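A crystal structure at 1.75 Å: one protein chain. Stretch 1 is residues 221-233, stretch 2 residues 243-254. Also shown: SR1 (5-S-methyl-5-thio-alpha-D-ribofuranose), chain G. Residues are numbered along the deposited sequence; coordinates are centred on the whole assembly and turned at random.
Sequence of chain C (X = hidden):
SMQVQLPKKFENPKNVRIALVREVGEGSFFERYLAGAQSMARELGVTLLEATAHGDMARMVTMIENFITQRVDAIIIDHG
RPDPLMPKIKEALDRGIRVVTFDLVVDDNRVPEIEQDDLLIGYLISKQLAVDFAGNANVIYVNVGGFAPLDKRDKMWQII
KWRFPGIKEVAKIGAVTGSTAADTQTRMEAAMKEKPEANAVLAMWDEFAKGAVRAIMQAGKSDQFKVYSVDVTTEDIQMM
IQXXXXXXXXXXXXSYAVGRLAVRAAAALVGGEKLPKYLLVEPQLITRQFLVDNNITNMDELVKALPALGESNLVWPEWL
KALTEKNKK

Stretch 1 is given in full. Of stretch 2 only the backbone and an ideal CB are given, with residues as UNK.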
ATOM      1  N   LYS C 221      -1.382 -30.763  10.763  1.00 33.34           N
ATOM      2  CA  LYS C 221      -0.597 -30.245   9.631  1.00 32.40           C
ATOM      3  C   LYS C 221      -0.012 -28.847   9.822  1.00 30.11           C
ATOM      4  O   LYS C 221       0.243 -28.104   8.835  1.00 27.27           O
ATOM      5  CB  LYS C 221      -1.461 -30.219   8.407  1.00 26.52           C
ATOM      6  CG  LYS C 221      -2.004 -31.562   8.018  1.00 40.74           C
ATOM      7  CD  LYS C 221      -2.545 -31.533   6.602  1.00 34.39           C
ATOM      8  CE  LYS C 221      -3.069 -32.901   6.204  1.00 41.21           C
ATOM      9  NZ  LYS C 221      -3.751 -32.834   4.891  1.00 41.11           N
ATOM     10  N   SER C 222       0.231 -28.469  11.062  1.00 29.63           N
ATOM     11  CA  SER C 222       0.728 -27.125  11.310  1.00 35.89           C
ATOM     12  C   SER C 222       2.013 -26.785  10.553  1.00 38.55           C
ATOM     13  O   SER C 222       2.244 -25.620  10.241  1.00 34.74           O
ATOM     14  CB  SER C 222       0.908 -26.889  12.803  1.00 38.46           C
ATOM     15  OG  SER C 222      -0.355 -26.702  13.421  1.00 55.98           O
ATOM     16  N   ASP C 223       2.853 -27.775  10.257  1.00 39.62           N
ATOM     17  CA  ASP C 223       4.138 -27.473   9.623  1.00 40.82           C
ATOM     18  C   ASP C 223       4.104 -27.510   8.099  1.00 32.69           C
ATOM     19  O   ASP C 223       5.092 -27.169   7.472  1.00 38.59           O
ATOM     20  CB  ASP C 223       5.271 -28.347  10.209  1.00 57.47           C
ATOM     21  CG  ASP C 223       5.225 -29.790   9.741  1.00 46.61           C
ATOM     22  OD1 ASP C 223       4.274 -30.185   9.036  1.00 49.86           O
ATOM     23  OD2 ASP C 223       6.156 -30.538  10.093  1.00 78.56           O
ATOM     24  N   GLN C 224       2.977 -27.922   7.513  1.00 35.20           N
ATOM     25  CA  GLN C 224       2.776 -27.911   6.063  1.00 32.86           C
ATOM     26  C   GLN C 224       2.067 -26.633   5.577  1.00 25.92           C
ATOM     27  O   GLN C 224       1.864 -26.447   4.373  1.00 34.93           O
ATOM     28  CB  GLN C 224       1.921 -29.102   5.637  1.00 32.17           C
ATOM     29  CG  GLN C 224       2.453 -30.459   6.085  1.00 70.83           C
ATOM     30  CD  GLN C 224       1.507 -31.599   5.736  1.00 68.00           C
ATOM     31  OE1 GLN C 224       0.731 -31.514   4.776  1.00 51.37           O
ATOM     32  NE2 GLN C 224       1.560 -32.675   6.520  1.00 58.11           N
ATOM     33  N   PHE C 225       1.687 -25.762   6.510  1.00 24.22           N
ATOM     34  CA  PHE C 225       0.949 -24.553   6.192  1.00 24.30           C
ATOM     35  C   PHE C 225       1.492 -23.308   6.869  1.00 31.58           C
ATOM     36  O   PHE C 225       2.099 -23.364   7.950  1.00 27.66           O
ATOM     37  CB  PHE C 225      -0.509 -24.730   6.603  1.00 33.55           C
ATOM     38  CG  PHE C 225      -1.325 -25.493   5.607  1.00 29.76           C
ATOM     39  CD1 PHE C 225      -1.867 -24.848   4.504  1.00 27.72           C
ATOM     40  CD2 PHE C 225      -1.564 -26.849   5.766  1.00 30.11           C
ATOM     41  CE1 PHE C 225      -2.615 -25.537   3.567  1.00 29.55           C
ATOM     42  CE2 PHE C 225      -2.319 -27.541   4.814  1.00 27.29           C
ATOM     43  CZ  PHE C 225      -2.828 -26.893   3.723  1.00 31.40           C
ATOM     44  N   LYS C 226       1.259 -22.178   6.210  1.00 28.20           N
ATOM     45  CA  LYS C 226       1.478 -20.876   6.814  1.00 32.10           C
ATOM     46  C   LYS C 226       0.242 -20.046   6.532  1.00 25.14           C
ATOM     47  O   LYS C 226      -0.253 -20.060   5.424  1.00 22.18           O
ATOM     48  CB  LYS C 226       2.748 -20.241   6.247  1.00 34.09           C
ATOM     49  CG  LYS C 226       4.018 -20.875   6.790  1.00 56.36           C
ATOM     50  CD  LYS C 226       5.169 -19.904   6.660  1.00 60.61           C
ATOM     51  CE  LYS C 226       6.506 -20.591   6.855  1.00 56.62           C
ATOM     52  NZ  LYS C 226       7.591 -19.567   6.800  1.00 74.51           N
ATOM     53  N   VAL C 227      -0.293 -19.401   7.554  1.00 22.53           N
ATOM     54  CA  VAL C 227      -1.545 -18.680   7.447  1.00 20.89           C
ATOM     55  C   VAL C 227      -1.329 -17.196   7.625  1.00 20.10           C
ATOM     56  O   VAL C 227      -0.643 -16.789   8.532  1.00 21.01           O
ATOM     57  CB  VAL C 227      -2.589 -19.175   8.468  1.00 23.27           C
ATOM     58  CG1 VAL C 227      -3.946 -18.483   8.214  1.00 22.26           C
ATOM     59  CG2 VAL C 227      -2.718 -20.695   8.383  1.00 29.33           C
ATOM     60  N   TYR C 228      -1.905 -16.423   6.708  1.00 20.59           N
ATOM     61  CA  TYR C 228      -1.841 -14.964   6.661  1.00 24.71           C
ATOM     62  C   TYR C 228      -3.286 -14.481   6.761  1.00 24.03           C
ATOM     63  O   TYR C 228      -4.158 -14.989   6.043  1.00 25.05           O
ATOM     64  CB  TYR C 228      -1.182 -14.493   5.335  1.00 20.97           C
ATOM     65  CG  TYR C 228       0.256 -15.022   5.230  1.00 20.19           C
ATOM     66  CD1 TYR C 228       0.508 -16.355   4.877  1.00 24.34           C
ATOM     67  CD2 TYR C 228       1.350 -14.231   5.554  1.00 19.31           C
ATOM     68  CE1 TYR C 228       1.795 -16.860   4.816  1.00 23.21           C
ATOM     69  CE2 TYR C 228       2.638 -14.750   5.499  1.00 20.35           C
ATOM     70  CZ  TYR C 228       2.850 -16.049   5.146  1.00 22.76           C
ATOM     71  OH  TYR C 228       4.096 -16.568   5.093  1.00 28.49           O
ATOM     72  N   SER C 229      -3.546 -13.521   7.649  1.00 20.65           N
ATOM     73  CA  SER C 229      -4.896 -12.993   7.820  1.00 22.00           C
ATOM     74  C   SER C 229      -4.948 -11.466   7.917  1.00 21.85           C
ATOM     75  O   SER C 229      -3.954 -10.759   7.792  1.00 25.17           O
ATOM     76  CB  SER C 229      -5.514 -13.600   9.064  1.00 22.62           C
ATOM     77  OG  SER C 229      -4.795 -13.065  10.192  1.00 20.42           O
ATOM     78  N   VAL C 230      -6.154 -10.986   8.106  1.00 16.83           N
ATOM     79  CA  VAL C 230      -6.410  -9.654   8.481  1.00 21.88           C
ATOM     80  C   VAL C 230      -7.065  -9.674   9.865  1.00 20.13           C
ATOM     81  O   VAL C 230      -7.743 -10.651  10.238  1.00 23.58           O
ATOM     82  CB  VAL C 230      -7.354  -9.029   7.422  1.00 16.29           C
ATOM     83  CG1 VAL C 230      -7.718  -7.619   7.733  1.00 16.15           C
ATOM     84  CG2 VAL C 230      -6.689  -9.062   6.084  1.00 16.73           C
ATOM     85  N   ASP C 231      -6.957  -8.540  10.551  1.00 17.01           N
ATOM     86  CA  ASP C 231      -7.568  -8.269  11.850  1.00 17.91           C
ATOM     87  C   ASP C 231      -6.691  -8.819  12.967  1.00 21.34           C
ATOM     88  O   ASP C 231      -5.938  -9.755  12.783  1.00 23.88           O
ATOM     89  CB  ASP C 231      -9.021  -8.756  12.037  1.00 17.15           C
ATOM     90  CG  ASP C 231      -9.948  -8.251  10.948  1.00 20.97           C
ATOM     91  OD1 ASP C 231      -9.868  -7.051  10.626  1.00 19.41           O
ATOM     92  OD2 ASP C 231     -10.749  -9.062  10.402  1.00 21.28           O
ATOM     93  N   VAL C 232      -6.783  -8.160  14.105  1.00 19.94           N
ATOM     94  CA  VAL C 232      -6.087  -8.626  15.304  1.00 22.63           C
ATOM     95  C   VAL C 232      -7.013  -8.376  16.505  1.00 28.78           C
ATOM     96  O   VAL C 232      -7.739  -7.348  16.581  1.00 21.69           O
ATOM     97  CB  VAL C 232      -4.694  -7.985  15.404  1.00 22.84           C
ATOM     98  CG1 VAL C 232      -4.809  -6.473  15.547  1.00 24.08           C
ATOM     99  CG2 VAL C 232      -3.869  -8.617  16.526  1.00 22.16           C
ATOM    100  N   THR C 233      -7.046  -9.364  17.393  1.00 26.22           N
ATOM    101  CA  THR C 233      -7.746  -9.270  18.676  1.00 25.61           C
ATOM    102  C   THR C 233      -6.905 -10.066  19.675  1.00 27.15           C
ATOM    103  O   THR C 233      -5.929 -10.714  19.290  1.00 27.02           O
ATOM    104  CB  THR C 233      -9.156  -9.889  18.646  1.00 26.22           C
ATOM    105  OG1 THR C 233      -9.046 -11.301  18.448  1.00 30.83           O
ATOM    106  CG2 THR C 233     -10.030  -9.290  17.542  1.00 36.48           C
ATOM    107  N   UNK C 243       2.358 -22.786  20.489  1.00 37.40           N
ATOM    108  CA  UNK C 243       3.415 -23.606  19.940  1.00 38.06           C
ATOM    109  C   UNK C 243       2.962 -24.261  18.620  1.00 35.32           C
ATOM    110  O   UNK C 243       1.827 -24.738  18.484  1.00 34.39           O
ATOM    111  CB  UNK C 243       3.837 -24.669  20.956  1.00 38.06           C
ATOM    112  N   UNK C 244       3.861 -24.254  17.649  1.00 37.18           N
ATOM    113  CA  UNK C 244       3.636 -24.834  16.347  1.00 37.65           C
ATOM    114  C   UNK C 244       2.498 -24.171  15.575  1.00 36.07           C
ATOM    115  O   UNK C 244       2.118 -24.703  14.545  1.00 36.36           O
ATOM    116  CB  UNK C 244       3.351 -26.329  16.501  1.00 37.65           C
ATOM    117  N   UNK C 245       1.957 -23.042  16.045  1.00 33.32           N
ATOM    118  CA  UNK C 245       0.900 -22.355  15.277  1.00 34.62           C
ATOM    119  C   UNK C 245       1.333 -22.137  13.831  1.00 37.55           C
ATOM    120  O   UNK C 245       2.423 -21.668  13.574  1.00 30.98           O
ATOM    121  CB  UNK C 245       0.551 -21.013  15.923  1.00 34.62           C
ATOM    122  N   UNK C 246       0.470 -22.470  12.867  1.00 29.94           N
ATOM    123  CA  UNK C 246       0.756 -22.083  11.491  1.00 28.75           C
ATOM    124  C   UNK C 246       0.392 -20.613  11.197  1.00 31.59           C
ATOM    125  O   UNK C 246       0.623 -20.135  10.084  1.00 28.43           O
ATOM    126  CB  UNK C 246      -0.002 -23.005  10.535  1.00 28.75           C
ATOM    127  N   UNK C 247      -0.163 -19.900  12.178  1.00 25.66           N
ATOM    128  CA  UNK C 247      -0.621 -18.529  11.939  1.00 28.24           C
ATOM    129  C   UNK C 247       0.547 -17.558  12.045  1.00 30.49           C
ATOM    130  O   UNK C 247       0.971 -17.214  13.159  1.00 33.63           O
ATOM    131  CB  UNK C 247      -1.722 -18.144  12.929  1.00 28.24           C
ATOM    132  N   UNK C 248       1.093 -17.110  10.913  1.00 24.26           N
ATOM    133  CA  UNK C 248       2.397 -16.377  10.970  1.00 29.87           C
ATOM    134  C   UNK C 248       2.348 -14.837  10.935  1.00 24.62           C
ATOM    135  O   UNK C 248       3.234 -14.173  11.462  1.00 31.07           O
ATOM    136  CB  UNK C 248       3.259 -16.833   9.791  1.00 29.87           C
ATOM    137  N   UNK C 249       1.299 -14.278  10.357  1.00 23.98           N
ATOM    138  CA  UNK C 249       1.129 -12.848  10.298  1.00 24.68           C
ATOM    139  C   UNK C 249      -0.334 -12.466  10.070  1.00 27.26           C
ATOM    140  O   UNK C 249      -1.110 -13.227   9.463  1.00 23.48           O
ATOM    141  CB  UNK C 249       2.011 -12.263   9.193  1.00 24.68           C
ATOM    142  N   UNK C 250      -0.682 -11.295  10.599  1.00 26.07           N
ATOM    143  CA  UNK C 250      -1.934 -10.616  10.316  1.00 20.70           C
ATOM    144  C   UNK C 250      -1.642  -9.112  10.179  1.00 27.70           C
ATOM    145  O   UNK C 250      -0.645  -8.558  10.691  1.00 22.67           O
ATOM    146  CB  UNK C 250      -2.967 -10.888  11.411  1.00 20.70           C
ATOM    147  N   UNK C 251      -2.524  -8.463   9.455  1.00 19.45           N
ATOM    148  CA  UNK C 251      -2.496  -7.047   9.252  1.00 21.18           C
ATOM    149  C   UNK C 251      -3.801  -6.469   9.784  1.00 33.86           C
ATOM    150  O   UNK C 251      -4.902  -6.896   9.408  1.00 19.97           O
ATOM    151  CB  UNK C 251      -2.284  -6.704   7.776  1.00 21.18           C
ATOM    152  N   UNK C 252      -3.697  -5.488  10.663  1.00 19.88           N
ATOM    153  CA  UNK C 252      -4.920  -4.880  11.194  1.00 25.59           C
ATOM    154  C   UNK C 252      -4.809  -3.619  12.010  1.00 27.09           C
ATOM    155  O   UNK C 252      -3.751  -2.979  12.053  1.00 20.80           O
ATOM    156  CB  UNK C 252      -5.632  -5.918  12.064  1.00 25.59           C
ATOM    157  N   UNK C 253      -5.929  -3.283  12.661  1.00 25.46           N
ATOM    158  CA  UNK C 253      -6.099  -2.065  13.461  1.00 28.47           C
ATOM    159  C   UNK C 253      -6.713  -2.451  14.799  1.00 34.33           C
ATOM    160  O   UNK C 253      -7.251  -3.550  14.965  1.00 25.06           O
ATOM    161  CB  UNK C 253      -6.971  -1.037  12.737  1.00 28.47           C
ATOM    162  N   UNK C 254      -6.708  -1.512  15.738  1.00 30.10           N
ATOM    163  CA  UNK C 254      -7.456  -1.692  16.982  1.00 27.63           C
ATOM    164  C   UNK C 254      -8.945  -1.376  16.740  1.00 23.00           C
ATOM    165  O   UNK C 254      -9.293  -0.211  16.722  1.00 21.97           O
ATOM    166  CB  UNK C 254      -6.886  -0.801  18.087  1.00 27.63           C
TER
HETATM  167  CS  SR1 G 401     -17.723  -9.571   6.916  1.00 25.10           C
HETATM  168  S   SR1 G 401     -16.731  -8.128   6.609  1.00 20.45           S
HETATM  169  C5  SR1 G 401     -15.487  -8.535   7.860  1.00 25.11           C
HETATM  170  C4  SR1 G 401     -14.393  -7.472   7.921  1.00 20.17           C
HETATM  171  O4  SR1 G 401     -15.032  -6.268   8.195  1.00 23.29           O
HETATM  172  C1  SR1 G 401     -14.299  -5.487   9.159  1.00 43.30           C
HETATM  173  O1  SR1 G 401     -13.889  -4.325   8.522  1.00 27.28           O
HETATM  174  C2  SR1 G 401     -13.095  -6.280   9.642  1.00 30.48           C
HETATM  175  O2  SR1 G 401     -11.777  -5.777   9.290  1.00 20.18           O
HETATM  176  C3  SR1 G 401     -13.358  -7.640   9.027  1.00 21.80           C
HETATM  177  O3  SR1 G 401     -12.157  -8.199   8.513  1.00 22.86           O

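Two parallel strands set the frame. Position 243 has nothing of stretch 1 near its ideal CB, so almost any residue would serve; it is Gln243. At 244 phi and psi are 62° and 9°, left-handed values that favour glycine, asparagine or aspartate. Asn244 takes it. Position 245 points away from stretch 1 and leaves the choice open; Ser245 uses its OG to accept a hydrogen bond from the backbone N of 247.

Position 246 points toward stretch 1, its CB facing the carbonyl oxygens of Phe225 and Ser222, with Val227 CG2 nearby. Phi of -80° admits proline, and a compact apolar group suits the tight space. Pro246 fills it, CB 4.1 Å from Val227 CG2, while its O accepts from Val227 N at 2.8 Å.

The CB at 247 shares a sheet face with Val227 and Ser229. The serine hydroxyl lies farther along that face, so a long side chain with a donor could reach it, while a plain aliphatic could cover the valine. Trp247 does both: CD1 lies 4.4 Å from Val227 CB, and NE1 donates to Ser229 OG at 2.8 Å.

At 248 the register slips by one in a beta bulge, with psi at -26°, and CB turns toward the Tyr228 ring and the Lys226 aliphatic chain. Valine, isoleucine or leucine would suit. Val248 lays CG2 over the face of the Tyr228 ring, 3.9 Å from its centroid, a CH-pi contact; its N donates to Val227 O at 3.0 Å.

Position 249 has its CB 4.2 Å from Tyr228 CD2, which favours a small residue without excluding others. It is Ala249, its O accepting from Ser229 N at 3.1 Å.

At 250 the CB sits close to Ser229 OG and Asp231 O, asking for a small hydroxyl, serine or threonine. Thr250 OG1 accepts from Ser229 OG at 2.8 Å and donates to Asp231 O at 2.5 Å, extending the chain begun at Trp247 NE1.

Position 251 lies on the Val230 face, where a beta-branched apolar residue fits the extended backbone. Val251 pairs with Val230, and its O accepts from Asp231 N at 2.9 Å.

At 252 an ideal CB would fall 3.1 Å from Asp231 CA, and phi is -170°: glycine, as found in Gly252.

At 253 the CB points away and meets nothing of stretch 1, so many side chains would do; Thr253 meets stretch 1 through its backbone, with waters linking its N to Asp231 OD1 and its O to Val232 N. Position 254 also points away and precedes a helix, favouring a capping side chain, and Asp254 provides one.

Stretch 2 243-254: QNSPWVATVGTD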
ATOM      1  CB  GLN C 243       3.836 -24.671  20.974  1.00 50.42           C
ATOM      2  CG  GLN C 243       5.241 -25.215  20.770  1.00 56.18           C
ATOM      3  CD  GLN C 243       5.400 -26.654  21.241  1.00 96.18           C
ATOM      4  OE1 GLN C 243       4.559 -27.192  21.970  1.00 75.69           O
ATOM      5  NE2 GLN C 243       6.485 -27.288  20.815  1.00 90.06           N
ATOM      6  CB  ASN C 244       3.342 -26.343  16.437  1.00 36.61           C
ATOM      7  CG  ASN C 244       4.414 -27.102  17.185  1.00 73.08           C
ATOM      8  OD1 ASN C 244       4.535 -26.980  18.402  1.00 62.15           O
ATOM      9  ND2 ASN C 244       5.186 -27.910  16.465  1.00 95.93           N
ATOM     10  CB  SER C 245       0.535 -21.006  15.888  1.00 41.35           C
ATOM     11  OG  SER C 245      -0.482 -20.379  15.101  1.00 32.53           O
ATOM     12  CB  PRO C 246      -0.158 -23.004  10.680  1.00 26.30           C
ATOM     13  CG  PRO C 246      -1.359 -23.157  11.564  1.00 26.47           C
ATOM     14  CD  PRO C 246      -0.787 -23.216  12.983  1.00 35.61           C
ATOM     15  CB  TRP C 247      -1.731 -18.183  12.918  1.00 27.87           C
ATOM     16  CG  TRP C 247      -2.604 -16.983  12.511  1.00 24.69           C
ATOM     17  CD1 TRP C 247      -2.351 -16.046  11.560  1.00 21.22           C
ATOM     18  CD2 TRP C 247      -3.826 -16.609  13.130  1.00 27.84           C
ATOM     19  NE1 TRP C 247      -3.380 -15.122  11.516  1.00 19.35           N
ATOM     20  CE2 TRP C 247      -4.307 -15.463  12.465  1.00 20.09           C
ATOM     21  CE3 TRP C 247      -4.596 -17.168  14.152  1.00 29.71           C
ATOM     22  CZ2 TRP C 247      -5.467 -14.833  12.843  1.00 20.16           C
ATOM     23  CZ3 TRP C 247      -5.800 -16.557  14.486  1.00 26.52           C
ATOM     24  CH2 TRP C 247      -6.212 -15.408  13.847  1.00 20.38           C
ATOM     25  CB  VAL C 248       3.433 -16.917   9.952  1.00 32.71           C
ATOM     26  CG1 VAL C 248       3.765 -18.375  10.258  1.00 38.61           C
ATOM     27  CG2 VAL C 248       2.949 -16.789   8.561  1.00 29.56           C
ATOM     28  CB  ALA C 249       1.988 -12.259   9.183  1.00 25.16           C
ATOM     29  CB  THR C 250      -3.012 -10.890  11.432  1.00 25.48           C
ATOM     30  OG1 THR C 250      -4.321 -10.479  11.014  1.00 25.51           O
ATOM     31  CG2 THR C 250      -2.681 -10.163  12.724  1.00 22.17           C
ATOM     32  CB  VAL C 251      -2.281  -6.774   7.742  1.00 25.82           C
ATOM     33  CG1 VAL C 251      -2.653  -5.346   7.378  1.00 22.26           C
ATOM     34  CG2 VAL C 251      -0.806  -7.094   7.424  1.00 19.64           C
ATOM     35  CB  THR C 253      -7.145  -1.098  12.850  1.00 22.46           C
ATOM     36  OG1 THR C 253      -8.426  -1.737  12.860  1.00 24.94           O
ATOM     37  CG2 THR C 253      -6.795  -0.688  11.447  1.00 21.37           C
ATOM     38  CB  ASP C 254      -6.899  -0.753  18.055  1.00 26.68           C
ATOM     39  CG  ASP C 254      -7.551  -0.956  19.405  1.00 43.46           C
ATOM     40  OD1 ASP C 254      -8.454  -1.804  19.525  1.00 50.11           O
ATOM     41  OD2 ASP C 254      -7.139  -0.258  20.348  1.00 30.12           O
TER
HETATM   42  O   HOH W   1      -8.302  -4.990  11.176  1.00 24.52           O
HETATM   43  O   HOH W   2      -9.413  -4.940  17.303  1.00 32.33           O
HETATM   44  O   HOH W   3      -8.803  -5.779  14.087  1.00 42.33           O
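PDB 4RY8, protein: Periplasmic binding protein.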